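Long-range contacts in translation initiation factor eIF2B subunit epsilon (Schizosaccharomyces pombe, PDB 5B04), which forms part of the eIF2B complex, which catalyses the exchange of GDP for GTP on the gamma subunit of translation initiation factor eIF2: residues 55-60 against 130-135; 65-70 against 94-99; 175-180 against 216-221; 288-293 against 312-317. All coordinates share one frame; numbering follows the deposited sequence.

Contact 1 (55-60 against 130-135); sequences FEFLAL and VVSNVP
Phe57 and Leu60, one turn apart on helix 50-61, reach across to residues 130-135, and Phe57 has the largest share of the buried surface. Chi1 of 169° sets its CG anti to the backbone N. The two sides of the ring meet different partners. CD2 lies 3.5 Å from Val130 CG2, the two side chains crossing obliquely, while CD1 comes to 3.5 Å from Ser132 CB. Further out along the same side, Phe57 CE1 approaches the carbonyl Val134 O at 3.3 Å. Leu60 works on the loop that follows the strand: its CD2 rests against the backbone at Asn133 O, 3.3 Å away, and its CG faces Pro135 CB at 4.4 Å. The loop keeps its course through an ST turn, in which Ser132 OG accepts from Val134 N at 3.0 Å; Ser132 OG is also hydrogen-bonded to Tyr270 O. No hydrogen bond joins the two segments, so packing alone holds them directly. In the nucleotidyltransferase-like domain, helix 50-61 has strand 19-23 under Leu58, whereas Phe57 and Val130 share Ile223 of strand 212-226 and strand 130-132 pairs antiparallel with strand 271-273.

Contact 2 (65-70 against 94-99); sequences EVYVFC and SVNTIV
Ile98 stands beside Phe69 on one face of the sheet, both side chains pointing the same way. The two branches of Ile98 divide the ring between them: CG2 touches Phe69 CE1 at 3.5 Å, while CD1 sits over the ring face in a CH-pi contact, 4.2 Å from the centroid. Chi1 of -59° sets Ile98 CG1 anti to its carbonyl carbon, and chi2 of -179° extends CD1 from there. Next along this face, Tyr67 and Asn96 also lie side by side, with Tyr67 CD1 3.6 Å from Asn96 CB, and Tyr67 OH donates to Glu65 OE1, meeting it from above the carboxylate plane. On the other face the Val68 and Val95 side chains cross, with Val68 CG2 4.0 Å from Val95 CG1, and helix 74-83 covers Val95 and Thr97 through Ile81, as expected for a beta-alpha-beta crossover between parallel strands. Five backbone hydrogen bonds, from Val66 N to Ser94 O through Cys70 N to Ile98 O, fix the register. Polar backbone pairing thus sets the alignment, while the side chains add mainly apolar contact.

Contact 3 (175-180 against 216-221); sequences SVFVID and NDLIDC
Asn216 OD1, 4.2 Å from Val176 CG2 across the contact, is gripped by two donors from elsewhere in the chain, Arg169 NH2 and Asn192 ND2. The amide's other end, Asn216 ND2, donates to Leu225 O of the eIF2B gamma subunit, so this buried side chain also belongs to a subunit interface. Just before Asn216, strand 212-226 runs antiparallel to strand 175-179 within the large mixed sheet of the nucleotidyltransferase-like domain. Beyond the break in that long strand, residues 218-221 turn away, and their direction makes 104° with that of strand 175-179. From there on side chains carry most of the contact. Leu218 CD1 takes the central place, 4.0 Å from Phe177 CB and 3.9 Å from Ile179 CD1, the last pair meeting tip to tip. Phe177 CG is anti to its carbonyl carbon (chi1 -72°), and the far rim of the ring ends at Asp220: CZ lies 4.0 Å from Asp220 CG, which sits at the ring edge near its plane. Ring and carboxylate planes are 83° apart. Asp220 OD1 forms a salt bridge with Arg244, which probably balances the buried carboxylate's charge.

Contact 4 (288-293 against 312-317); sequences LSRWVY and QIYKEE
Tyr314 slides past Leu288, the two side chains running in opposite directions, so that Tyr314 CE1 overlaps Leu288 CG at 4.1 Å. Chi1 of -60° sets CG anti to the carbonyl carbon; the ring beyond it lies against the end of helix 277-288. Its hydroxyl donates to the last helical carbonyl: Tyr314 OH lies 2.6 Å from Leu288 O, tilted 22° from the carbonyl plane. Arg290 comes in at the ring's edge, its chain bent at chi2 and chi3. Arg290 CD is 3.4 Å from Tyr314 OH, and the guanidinium lies nearly coplanar with the ring, 17° apart. NH1 pairs with Asp298 in a salt bridge and is weakly bonded to the hydroxyl, but its modelled place is uncertain and both bonds share that doubt; NH2 donates to Leu336 O of the eIF2B beta subunit. Beside the ring, Gln312 lays CG 3.9 Å from Leu288 O. On the strand side, Tyr308 meets the Tyr314 ring edge-to-face, and strand 313-315 pairs in parallel with strand 332-333. Short parallel strands stacked coil on coil form a parallel beta-helix, here of the left-handed hexapeptide-repeat family; the contact joins its beginning to the end of helix 277-288.

Overall arrangement
Contacts 1 and 2 belong to the same nucleotidyltransferase-like domain and touch, contact 2 being nested in the chain loop that contact 1 closes: Leu58 CD1 packs on Val66 CG2 at 3.8 Å and Phe55 CZ on Val95 CG1 at 3.9 Å. Contact 3 reaches the same large sheet as contact 2, but their centres are about 30 Å apart. Contact 1 lies between them, its nearest atoms about 5 Å from contact 3. It also meets contact 4, where Asn133 ND2 probably hydrogen-bonds to Tyr293 O at 2.9 Å, linking this domain to the approach to the beta-helix. Contacts 3 and 4, with centres about 30 Å apart, both reach Phe345 of the beta subunit, through Ile219 and Trp291.

Contact 1 (55-60 against 130-135)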
loop_
_atom_site.group_PDB
_atom_site.type_symbol
_atom_site.label_atom_id
_atom_site.label_comp_id
_atom_site.label_asym_id
_atom_site.label_seq_id
_atom_site.Cartn_x
_atom_site.Cartn_y
_atom_site.Cartn_z
ATOM N N PHE I 55 -21.071 35.536 -36.125
ATOM C CA PHE I 55 -22.154 34.582 -36.331
ATOM C C PHE I 55 -22.150 33.476 -35.280
ATOM O O PHE I 55 -23.203 33.110 -34.757
ATOM C CB PHE I 55 -22.069 33.973 -37.731
ATOM C CG PHE I 55 -22.536 34.891 -38.821
ATOM C CD1 PHE I 55 -23.356 35.969 -38.531
ATOM C CD2 PHE I 55 -22.159 34.676 -40.135
ATOM C CE1 PHE I 55 -23.789 36.817 -39.532
ATOM C CE2 PHE I 55 -22.590 35.520 -41.141
ATOM C CZ PHE I 55 -23.407 36.590 -40.838
ATOM N N GLU I 56 -20.968 32.949 -34.972
ATOM C CA GLU I 56 -20.838 31.919 -33.945
ATOM C C GLU I 56 -21.258 32.456 -32.582
ATOM O O GLU I 56 -21.720 31.705 -31.723
ATOM C CB GLU I 56 -19.400 31.393 -33.884
ATOM C CG GLU I 56 -19.002 30.506 -35.056
ATOM C CD GLU I 56 -19.672 29.144 -35.023
ATOM O OE1 GLU I 56 -20.218 28.768 -33.964
ATOM O OE2 GLU I 56 -19.651 28.447 -36.060
ATOM N N PHE I 57 -21.096 33.762 -32.394
ATOM C CA PHE I 57 -21.506 34.422 -31.162
ATOM C C PHE I 57 -23.022 34.562 -31.089
ATOM O O PHE I 57 -23.635 34.249 -30.069
ATOM C CB PHE I 57 -20.846 35.795 -31.048
ATOM C CG PHE I 57 -21.407 36.650 -29.948
ATOM C CD1 PHE I 57 -21.156 36.346 -28.621
ATOM C CD2 PHE I 57 -22.182 37.759 -30.242
ATOM C CE1 PHE I 57 -21.668 37.133 -27.607
ATOM C CE2 PHE I 57 -22.696 38.550 -29.234
ATOM C CZ PHE I 57 -22.438 38.236 -27.915
ATOM N N LEU I 58 -23.619 35.038 -32.177
ATOM C CA LEU I 58 -25.066 35.197 -32.250
ATOM C C LEU I 58 -25.758 33.840 -32.198
ATOM O O LEU I 58 -26.850 33.710 -31.646
ATOM C CB LEU I 58 -25.465 35.948 -33.522
ATOM C CG LEU I 58 -24.858 37.339 -33.712
ATOM C CD1 LEU I 58 -25.324 37.952 -35.024
ATOM C CD2 LEU I 58 -25.193 38.247 -32.538
ATOM N N ALA I 59 -25.114 32.830 -32.777
ATOM C CA ALA I 59 -25.627 31.466 -32.728
ATOM C C ALA I 59 -25.611 30.951 -31.294
ATOM O O ALA I 59 -26.543 30.279 -30.853
ATOM C CB ALA I 59 -24.812 30.554 -33.631
ATOM N N LEU I 60 -24.544 31.278 -30.573
ATOM C CA LEU I 60 -24.420 30.922 -29.166
ATOM C C LEU I 60 -25.498 31.615 -28.338
ATOM O O LEU I 60 -25.976 31.072 -27.341
ATOM C CB LEU I 60 -23.029 31.293 -28.643
ATOM C CG LEU I 60 -22.765 31.115 -27.146
ATOM C CD1 LEU I 60 -22.855 29.650 -26.750
ATOM C CD2 LEU I 60 -21.412 31.693 -26.772
ATOM N N VAL I 130 -17.766 41.072 -33.636
ATOM C CA VAL I 130 -17.398 40.686 -32.281
ATOM C C VAL I 130 -16.750 39.308 -32.230
ATOM O O VAL I 130 -17.013 38.442 -33.068
ATOM C CB VAL I 130 -18.619 40.686 -31.336
ATOM C CG1 VAL I 130 -19.296 42.039 -31.345
ATOM C CG2 VAL I 130 -19.603 39.602 -31.735
ATOM N N VAL I 131 -15.884 39.128 -31.240
ATOM C CA VAL I 131 -15.330 37.825 -30.916
ATOM C C VAL I 131 -15.670 37.524 -29.461
ATOM O O VAL I 131 -15.211 38.213 -28.549
ATOM C CB VAL I 131 -13.804 37.773 -31.141
ATOM C CG1 VAL I 131 -13.489 37.650 -32.618
ATOM C CG2 VAL I 131 -13.138 39.012 -30.568
ATOM N N SER I 132 -16.498 36.510 -29.239
ATOM C CA SER I 132 -16.951 36.229 -27.884
ATOM C C SER I 132 -17.504 34.824 -27.706
ATOM O O SER I 132 -18.198 34.299 -28.576
ATOM C CB SER I 132 -18.012 37.249 -27.468
ATOM O OG SER I 132 -18.389 37.063 -26.116
ATOM N N ASN I 133 -17.185 34.226 -26.563
ATOM C CA ASN I 133 -17.772 32.958 -26.163
ATOM C C ASN I 133 -18.782 33.174 -25.042
ATOM O O ASN I 133 -19.218 32.225 -24.393
ATOM C CB ASN I 133 -16.689 31.970 -25.724
ATOM C CG ASN I 133 -15.724 32.571 -24.719
ATOM O OD1 ASN I 133 -15.896 33.707 -24.275
ATOM N ND2 ASN I 133 -14.702 31.807 -24.352
ATOM N N VAL I 134 -19.140 34.437 -24.821
ATOM C CA VAL I 134 -20.136 34.797 -23.817
ATOM C C VAL I 134 -21.535 34.390 -24.261
ATOM O O VAL I 134 -22.032 34.870 -25.280
ATOM C CB VAL I 134 -20.135 36.314 -23.525
ATOM C CG1 VAL I 134 -21.357 36.704 -22.704
ATOM C CG2 VAL I 134 -18.857 36.726 -22.817
ATOM N N PRO I 135 -22.176 33.495 -23.496
ATOM C CA PRO I 135 -23.566 33.128 -23.772
ATOM C C PRO I 135 -24.520 34.237 -23.337
ATOM O O PRO I 135 -24.572 34.578 -22.156
ATOM C CB PRO I 135 -23.765 31.860 -22.941
ATOM C CG PRO I 135 -22.806 32.005 -21.808
ATOM C CD PRO I 135 -21.619 32.752 -22.352
#

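Contact 2 (65-70 against 94-99)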
loop_
_atom_site.group_PDB
_atom_site.type_symbol
_atom_site.label_atom_id
_atom_site.label_comp_id
_atom_site.label_asym_id
_atom_site.label_seq_id
_atom_site.Cartn_x
_atom_site.Cartn_y
_atom_site.Cartn_z
ATOM N N GLU I 65 -32.670 35.376 -36.212
ATOM C CA GLU I 65 -32.808 36.244 -37.375
ATOM C C GLU I 65 -31.735 37.333 -37.392
ATOM O O GLU I 65 -31.607 38.100 -36.445
ATOM C CB GLU I 65 -34.208 36.863 -37.376
ATOM C CG GLU I 65 -34.582 37.659 -38.609
ATOM C CD GLU I 65 -36.050 38.042 -38.607
ATOM O OE1 GLU I 65 -36.370 39.209 -38.912
ATOM O OE2 GLU I 65 -36.888 37.171 -38.292
ATOM N N VAL I 66 -30.958 37.401 -38.467
ATOM C CA VAL I 66 -29.859 38.359 -38.532
ATOM C C VAL I 66 -29.953 39.279 -39.746
ATOM O O VAL I 66 -30.156 38.821 -40.871
ATOM C CB VAL I 66 -28.493 37.640 -38.550
ATOM C CG1 VAL I 66 -27.364 38.627 -38.812
ATOM C CG2 VAL I 66 -28.265 36.905 -37.240
ATOM N N TYR I 67 -29.813 40.580 -39.507
ATOM C CA TYR I 67 -29.744 41.556 -40.587
ATOM C C TYR I 67 -28.387 42.246 -40.598
ATOM O O TYR I 67 -28.007 42.907 -39.632
ATOM C CB TYR I 67 -30.862 42.589 -40.460
ATOM C CG TYR I 67 -32.240 42.005 -40.640
ATOM C CD1 TYR I 67 -32.687 41.605 -41.892
ATOM C CD2 TYR I 67 -33.095 41.850 -39.558
ATOM C CE1 TYR I 67 -33.945 41.067 -42.062
ATOM C CE2 TYR I 67 -34.354 41.315 -39.718
ATOM C CZ TYR I 67 -34.776 40.924 -40.972
ATOM O OH TYR I 67 -36.033 40.389 -41.136
ATOM N N VAL I 68 -27.661 42.085 -41.698
ATOM C CA VAL I 68 -26.324 42.648 -41.813
ATOM C C VAL I 68 -26.317 43.911 -42.668
ATOM O O VAL I 68 -26.308 43.838 -43.897
ATOM C CB VAL I 68 -25.335 41.631 -42.413
ATOM C CG1 VAL I 68 -23.914 42.163 -42.327
ATOM C CG2 VAL I 68 -25.449 40.296 -41.694
ATOM N N PHE I 69 -26.331 45.066 -42.011
ATOM C CA PHE I 69 -26.195 46.339 -42.707
ATOM C C PHE I 69 -24.791 46.468 -43.281
ATOM O O PHE I 69 -23.807 46.472 -42.541
ATOM C CB PHE I 69 -26.493 47.511 -41.769
ATOM C CG PHE I 69 -27.958 47.778 -41.573
ATOM C CD1 PHE I 69 -28.671 48.515 -42.504
ATOM C CD2 PHE I 69 -28.621 47.300 -40.456
ATOM C CE1 PHE I 69 -30.016 48.770 -42.326
ATOM C CE2 PHE I 69 -29.969 47.549 -40.274
ATOM C CZ PHE I 69 -30.666 48.285 -41.210
ATOM N N CYS I 70 -24.700 46.570 -44.602
ATOM C CA CYS I 70 -23.405 46.610 -45.270
ATOM C C CYS I 70 -23.416 47.526 -46.488
ATOM O O CYS I 70 -24.402 47.588 -47.222
ATOM C CB CYS I 70 -22.985 45.199 -45.681
ATOM S SG CYS I 70 -24.165 44.352 -46.754
ATOM N N SER I 94 -31.590 32.733 -39.765
ATOM C CA SER I 94 -31.647 33.188 -41.147
ATOM C C SER I 94 -30.855 34.481 -41.289
ATOM O O SER I 94 -30.916 35.352 -40.420
ATOM C CB SER I 94 -33.094 33.400 -41.593
ATOM O OG SER I 94 -33.669 34.517 -40.936
ATOM N N VAL I 95 -30.107 34.606 -42.379
ATOM C CA VAL I 95 -29.297 35.797 -42.596
ATOM C C VAL I 95 -29.787 36.595 -43.798
ATOM O O VAL I 95 -29.909 36.065 -44.903
ATOM C CB VAL I 95 -27.815 35.443 -42.805
ATOM C CG1 VAL I 95 -26.945 36.662 -42.544
ATOM C CG2 VAL I 95 -27.410 34.298 -41.892
ATOM N N ASN I 96 -30.070 37.872 -43.570
ATOM C CA ASN I 96 -30.492 38.771 -44.637
ATOM C C ASN I 96 -29.632 40.028 -44.667
ATOM O O ASN I 96 -29.385 40.645 -43.632
ATOM C CB ASN I 96 -31.966 39.145 -44.474
ATOM C CG ASN I 96 -32.896 37.980 -44.746
ATOM O OD1 ASN I 96 -32.719 37.241 -45.715
ATOM N ND2 ASN I 96 -33.896 37.808 -43.889
ATOM N N THR I 97 -29.173 40.400 -45.855
ATOM C CA THR I 97 -28.341 41.587 -46.007
ATOM C C THR I 97 -29.184 42.813 -46.326
ATOM O O THR I 97 -30.212 42.715 -46.996
ATOM C CB THR I 97 -27.286 41.402 -47.113
ATOM O OG1 THR I 97 -27.939 41.103 -48.354
ATOM C CG2 THR I 97 -26.341 40.267 -46.762
ATOM N N ILE I 98 -28.749 43.969 -45.835
ATOM C CA ILE I 98 -29.398 45.232 -46.162
ATOM C C ILE I 98 -28.370 46.231 -46.676
ATOM O O ILE I 98 -27.581 46.779 -45.904
ATOM C CB ILE I 98 -30.134 45.837 -44.951
ATOM C CG1 ILE I 98 -31.196 44.868 -44.428
ATOM C CG2 ILE I 98 -30.773 47.162 -45.332
ATOM C CD1 ILE I 98 -31.989 45.405 -43.256
ATOM N N VAL I 99 -28.378 46.458 -47.985
ATOM C CA VAL I 99 -27.431 47.378 -48.600
ATOM C C VAL I 99 -27.821 48.825 -48.327
ATOM O O VAL I 99 -28.958 49.228 -48.569
ATOM C CB VAL I 99 -27.336 47.158 -50.121
ATOM C CG1 VAL I 99 -26.207 47.994 -50.704
ATOM C CG2 VAL I 99 -27.121 45.685 -50.429
#

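Contact 3 (175-180 against 216-221)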
loop_
_atom_site.group_PDB
_atom_site.type_symbol
_atom_site.label_atom_id
_atom_site.label_comp_id
_atom_site.label_asym_id
_atom_site.label_seq_id
_atom_site.Cartn_x
_atom_site.Cartn_y
_atom_site.Cartn_z
ATOM N N SER I 175 -14.236 53.393 -20.467
ATOM C CA SER I 175 -15.335 54.254 -20.053
ATOM C C SER I 175 -15.630 54.097 -18.566
ATOM O O SER I 175 -15.377 53.043 -17.982
ATOM C CB SER I 175 -16.593 53.945 -20.868
ATOM O OG SER I 175 -16.332 53.998 -22.260
ATOM N N VAL I 176 -16.165 55.150 -17.956
ATOM C CA VAL I 176 -16.557 55.096 -16.553
ATOM C C VAL I 176 -18.047 54.809 -16.416
ATOM O O VAL I 176 -18.884 55.555 -16.926
ATOM C CB VAL I 176 -16.231 56.406 -15.813
ATOM C CG1 VAL I 176 -16.776 56.362 -14.393
ATOM C CG2 VAL I 176 -14.733 56.650 -15.799
ATOM N N PHE I 177 -18.370 53.720 -15.728
ATOM C CA PHE I 177 -19.755 53.366 -15.454
ATOM C C PHE I 177 -20.082 53.586 -13.982
ATOM O O PHE I 177 -19.265 53.296 -13.108
ATOM C CB PHE I 177 -20.031 51.907 -15.833
ATOM C CG PHE I 177 -20.073 51.656 -17.315
ATOM C CD1 PHE I 177 -18.903 51.571 -18.053
ATOM C CD2 PHE I 177 -21.282 51.485 -17.966
ATOM C CE1 PHE I 177 -18.942 51.333 -19.415
ATOM C CE2 PHE I 177 -21.328 51.246 -19.326
ATOM C CZ PHE I 177 -20.155 51.170 -20.052
ATOM N N VAL I 178 -21.272 54.110 -13.713
ATOM C CA VAL I 178 -21.769 54.204 -12.345
ATOM C C VAL I 178 -23.066 53.414 -12.247
ATOM O O VAL I 178 -24.094 53.817 -12.790
ATOM C CB VAL I 178 -22.002 55.658 -11.910
ATOM C CG1 VAL I 178 -22.579 55.702 -10.503
ATOM C CG2 VAL I 178 -20.705 56.448 -11.984
ATOM N N ILE I 179 -23.007 52.282 -11.557
ATOM C CA ILE I 179 -24.095 51.316 -11.585
ATOM C C ILE I 179 -24.708 51.074 -10.208
ATOM O O ILE I 179 -24.000 51.022 -9.203
ATOM C CB ILE I 179 -23.609 49.968 -12.156
ATOM C CG1 ILE I 179 -22.541 50.194 -13.229
ATOM C CG2 ILE I 179 -24.772 49.172 -12.713
ATOM C CD1 ILE I 179 -22.036 48.921 -13.869
ATOM N N ASP I 180 -26.030 50.933 -10.171
ATOM C CA ASP I 180 -26.730 50.552 -8.950
ATOM C C ASP I 180 -26.368 49.110 -8.613
ATOM O O ASP I 180 -26.687 48.194 -9.368
ATOM C CB ASP I 180 -28.243 50.716 -9.119
ATOM C CG ASP I 180 -28.991 50.707 -7.796
ATOM O OD1 ASP I 180 -28.616 49.932 -6.891
ATOM O OD2 ASP I 180 -29.963 51.480 -7.662
ATOM N N ASN I 216 -14.216 51.880 -13.269
ATOM C CA ASN I 216 -13.301 52.169 -14.365
ATOM C C ASN I 216 -12.575 50.891 -14.775
ATOM O O ASN I 216 -11.584 50.921 -15.506
ATOM C CB ASN I 216 -12.304 53.259 -13.959
ATOM C CG ASN I 216 -11.504 53.791 -15.134
ATOM O OD1 ASN I 216 -11.890 53.623 -16.291
ATOM N ND2 ASN I 216 -10.378 54.431 -14.841
ATOM N N ASP I 217 -13.085 49.761 -14.297
ATOM C CA ASP I 217 -12.471 48.465 -14.563
ATOM C C ASP I 217 -13.224 47.690 -15.637
ATOM O O ASP I 217 -12.915 46.529 -15.903
ATOM C CB ASP I 217 -12.408 47.635 -13.279
ATOM C CG ASP I 217 -13.783 47.330 -12.715
ATOM O OD1 ASP I 217 -14.593 48.269 -12.584
ATOM O OD2 ASP I 217 -14.056 46.150 -12.409
ATOM N N LEU I 218 -14.209 48.329 -16.255
ATOM C CA LEU I 218 -15.069 47.640 -17.210
ATOM C C LEU I 218 -14.634 47.837 -18.658
ATOM O O LEU I 218 -14.176 48.913 -19.044
ATOM C CB LEU I 218 -16.517 48.103 -17.041
ATOM C CG LEU I 218 -17.159 47.786 -15.691
ATOM C CD1 LEU I 218 -18.619 48.212 -15.674
ATOM C CD2 LEU I 218 -17.022 46.305 -15.372
ATOM N N ILE I 219 -14.778 46.780 -19.452
ATOM C CA ILE I 219 -14.581 46.864 -20.893
ATOM C C ILE I 219 -15.929 47.044 -21.582
ATOM O O ILE I 219 -16.799 46.175 -21.500
ATOM C CB ILE I 219 -13.880 45.612 -21.455
ATOM C CG1 ILE I 219 -12.401 45.608 -21.066
ATOM C CG2 ILE I 219 -14.019 45.557 -22.969
ATOM C CD1 ILE I 219 -11.606 44.485 -21.703
ATOM N N ASP I 220 -16.102 48.178 -22.251
ATOM C CA ASP I 220 -17.341 48.451 -22.966
ATOM C C ASP I 220 -17.338 47.727 -24.307
ATOM O O ASP I 220 -16.834 48.244 -25.304
ATOM C CB ASP I 220 -17.531 49.957 -23.163
ATOM C CG ASP I 220 -18.891 50.305 -23.737
ATOM O OD1 ASP I 220 -19.773 49.421 -23.772
ATOM O OD2 ASP I 220 -19.083 51.470 -24.146
ATOM N N CYS I 221 -17.902 46.524 -24.318
ATOM C CA CYS I 221 -17.926 45.690 -25.515
ATOM C C CYS I 221 -18.834 46.274 -26.588
ATOM O O CYS I 221 -18.697 45.951 -27.768
ATOM C CB CYS I 221 -18.383 44.273 -25.165
ATOM S SG CYS I 221 -17.594 43.574 -23.698
#

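Contact 4 (288-293 against 312-317)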
loop_
_atom_site.group_PDB
_atom_site.type_symbol
_atom_site.label_atom_id
_atom_site.label_comp_id
_atom_site.label_asym_id
_atom_site.label_seq_id
_atom_site.Cartn_x
_atom_site.Cartn_y
_atom_site.Cartn_z
ATOM N N LEU I 288 -5.435 33.139 -30.084
ATOM C CA LEU I 288 -4.421 32.088 -30.112
ATOM C C LEU I 288 -4.194 31.542 -28.707
ATOM O O LEU I 288 -3.939 30.351 -28.526
ATOM C CB LEU I 288 -3.117 32.603 -30.719
ATOM C CG LEU I 288 -2.951 32.291 -32.210
ATOM C CD1 LEU I 288 -4.088 32.890 -33.028
ATOM C CD2 LEU I 288 -1.607 32.780 -32.722
ATOM N N SER I 289 -4.279 32.419 -27.714
ATOM C CA SER I 289 -4.482 31.971 -26.345
ATOM C C SER I 289 -5.933 31.514 -26.277
ATOM O O SER I 289 -6.788 32.063 -26.964
ATOM C CB SER I 289 -4.187 33.083 -25.339
ATOM O OG SER I 289 -2.873 33.587 -25.509
ATOM N N ARG I 290 -6.223 30.511 -25.460
ATOM C CA ARG I 290 -7.511 29.827 -25.545
ATOM C C ARG I 290 -8.693 30.598 -24.946
ATOM O O ARG I 290 -9.699 29.995 -24.579
ATOM C CB ARG I 290 -7.401 28.464 -24.863
ATOM C CG ARG I 290 -6.109 27.730 -25.175
ATOM C CD ARG I 290 -6.174 27.058 -26.530
ATOM N NE ARG I 290 -7.036 25.882 -26.503
ATOM C CZ ARG I 290 -7.315 25.141 -27.568
ATOM N NH1 ARG I 290 -6.801 25.460 -28.746
ATOM N NH2 ARG I 290 -8.109 24.084 -27.456
ATOM N N TRP I 291 -8.581 31.922 -24.866
ATOM C CA TRP I 291 -9.573 32.738 -24.160
ATOM C C TRP I 291 -10.986 32.663 -24.738
ATOM O O TRP I 291 -11.965 32.795 -24.004
ATOM C CB TRP I 291 -9.125 34.202 -24.129
ATOM C CG TRP I 291 -8.014 34.463 -23.163
ATOM C CD1 TRP I 291 -6.699 34.662 -23.461
ATOM C CD2 TRP I 291 -8.120 34.543 -21.736
ATOM N NE1 TRP I 291 -5.979 34.868 -22.309
ATOM C CE2 TRP I 291 -6.828 34.799 -21.237
ATOM C CE3 TRP I 291 -9.181 34.425 -20.834
ATOM C CZ2 TRP I 291 -6.568 34.938 -19.875
ATOM C CZ3 TRP I 291 -8.922 34.565 -19.482
ATOM C CH2 TRP I 291 -7.627 34.818 -19.016
ATOM N N VAL I 292 -11.096 32.456 -26.045
ATOM C CA VAL I 292 -12.406 32.456 -26.689
ATOM C C VAL I 292 -12.866 31.033 -27.009
ATOM O O VAL I 292 -13.667 30.822 -27.916
ATOM C CB VAL I 292 -12.395 33.304 -27.979
ATOM C CG1 VAL I 292 -13.790 33.849 -28.275
ATOM C CG2 VAL I 292 -11.406 34.450 -27.846
ATOM N N TYR I 293 -12.359 30.062 -26.256
ATOM C CA TYR I 293 -12.758 28.665 -26.415
ATOM C C TYR I 293 -14.278 28.533 -26.308
ATOM O O TYR I 293 -14.894 29.180 -25.463
ATOM C CB TYR I 293 -12.062 27.794 -25.363
ATOM C CG TYR I 293 -12.246 26.308 -25.564
ATOM C CD1 TYR I 293 -11.450 25.605 -26.460
ATOM C CD2 TYR I 293 -13.218 25.607 -24.861
ATOM C CE1 TYR I 293 -11.616 24.247 -26.649
ATOM C CE2 TYR I 293 -13.390 24.248 -25.043
ATOM C CZ TYR I 293 -12.587 23.574 -25.939
ATOM O OH TYR I 293 -12.752 22.221 -26.124
ATOM N N GLN I 312 1.289 27.203 -27.675
ATOM C CA GLN I 312 0.288 27.789 -28.563
ATOM C C GLN I 312 0.734 27.850 -30.022
ATOM O O GLN I 312 0.694 28.908 -30.648
ATOM C CB GLN I 312 -0.087 29.191 -28.075
ATOM C CG GLN I 312 -0.711 29.211 -26.688
ATOM C CD GLN I 312 0.059 30.081 -25.715
ATOM O OE1 GLN I 312 1.275 30.230 -25.829
ATOM N NE2 GLN I 312 -0.647 30.659 -24.750
ATOM N N ILE I 313 1.153 26.710 -30.559
ATOM C CA ILE I 313 1.518 26.620 -31.967
ATOM C C ILE I 313 0.457 25.844 -32.740
ATOM O O ILE I 313 0.204 24.672 -32.461
ATOM C CB ILE I 313 2.891 25.953 -32.159
ATOM C CG1 ILE I 313 3.996 26.860 -31.615
ATOM C CG2 ILE I 313 3.134 25.645 -33.628
ATOM C CD1 ILE I 313 5.386 26.278 -31.746
ATOM N N TYR I 314 -0.162 26.508 -33.711
ATOM C CA TYR I 314 -1.260 25.917 -34.467
ATOM C C TYR I 314 -0.848 25.606 -35.902
ATOM O O TYR I 314 -0.542 26.509 -36.679
ATOM C CB TYR I 314 -2.473 26.850 -34.461
ATOM C CG TYR I 314 -3.018 27.151 -33.080
ATOM C CD1 TYR I 314 -2.440 28.131 -32.283
ATOM C CD2 TYR I 314 -4.113 26.461 -32.579
ATOM C CE1 TYR I 314 -2.935 28.411 -31.022
ATOM C CE2 TYR I 314 -4.617 26.736 -31.321
ATOM C CZ TYR I 314 -4.024 27.711 -30.548
ATOM O OH TYR I 314 -4.522 27.987 -29.296
ATOM N N LYS I 315 -0.846 24.323 -36.246
ATOM C CA LYS I 315 -0.470 23.888 -37.587
ATOM C C LYS I 315 -1.579 23.087 -38.255
ATOM O O LYS I 315 -2.184 22.210 -37.639
ATOM C CB LYS I 315 0.808 23.046 -37.542
ATOM C CG LYS I 315 2.083 23.833 -37.292
ATOM C CD LYS I 315 3.267 22.896 -37.101
ATOM C CE LYS I 315 3.387 21.912 -38.257
ATOM N NZ LYS I 315 4.499 20.943 -38.052
ATOM N N GLU I 316 -1.843 23.396 -39.520
ATOM C CA GLU I 316 -2.730 22.574 -40.330
ATOM C C GLU I 316 -1.935 21.430 -40.942
ATOM O O GLU I 316 -0.706 21.426 -40.893
ATOM C CB GLU I 316 -3.400 23.401 -41.428
ATOM C CG GLU I 316 -4.752 23.977 -41.044
ATOM C CD GLU I 316 -5.485 24.570 -42.230
ATOM O OE1 GLU I 316 -4.978 25.550 -42.817
ATOM O OE2 GLU I 316 -6.565 24.051 -42.584
ATOM N N GLU I 317 -2.635 20.455 -41.510
ATOM C CA GLU I 317 -1.968 19.360 -42.198
ATOM C C GLU I 317 -1.324 19.870 -43.484
ATOM O O GLU I 317 -1.638 20.968 -43.948
ATOM C CB GLU I 317 -2.950 18.226 -42.494
ATOM C CG GLU I 317 -3.490 17.538 -41.247
ATOM C CD GLU I 317 -4.532 16.483 -41.562
ATOM O OE1 GLU I 317 -4.752 16.198 -42.759
ATOM O OE2 GLU I 317 -5.134 15.938 -40.612
#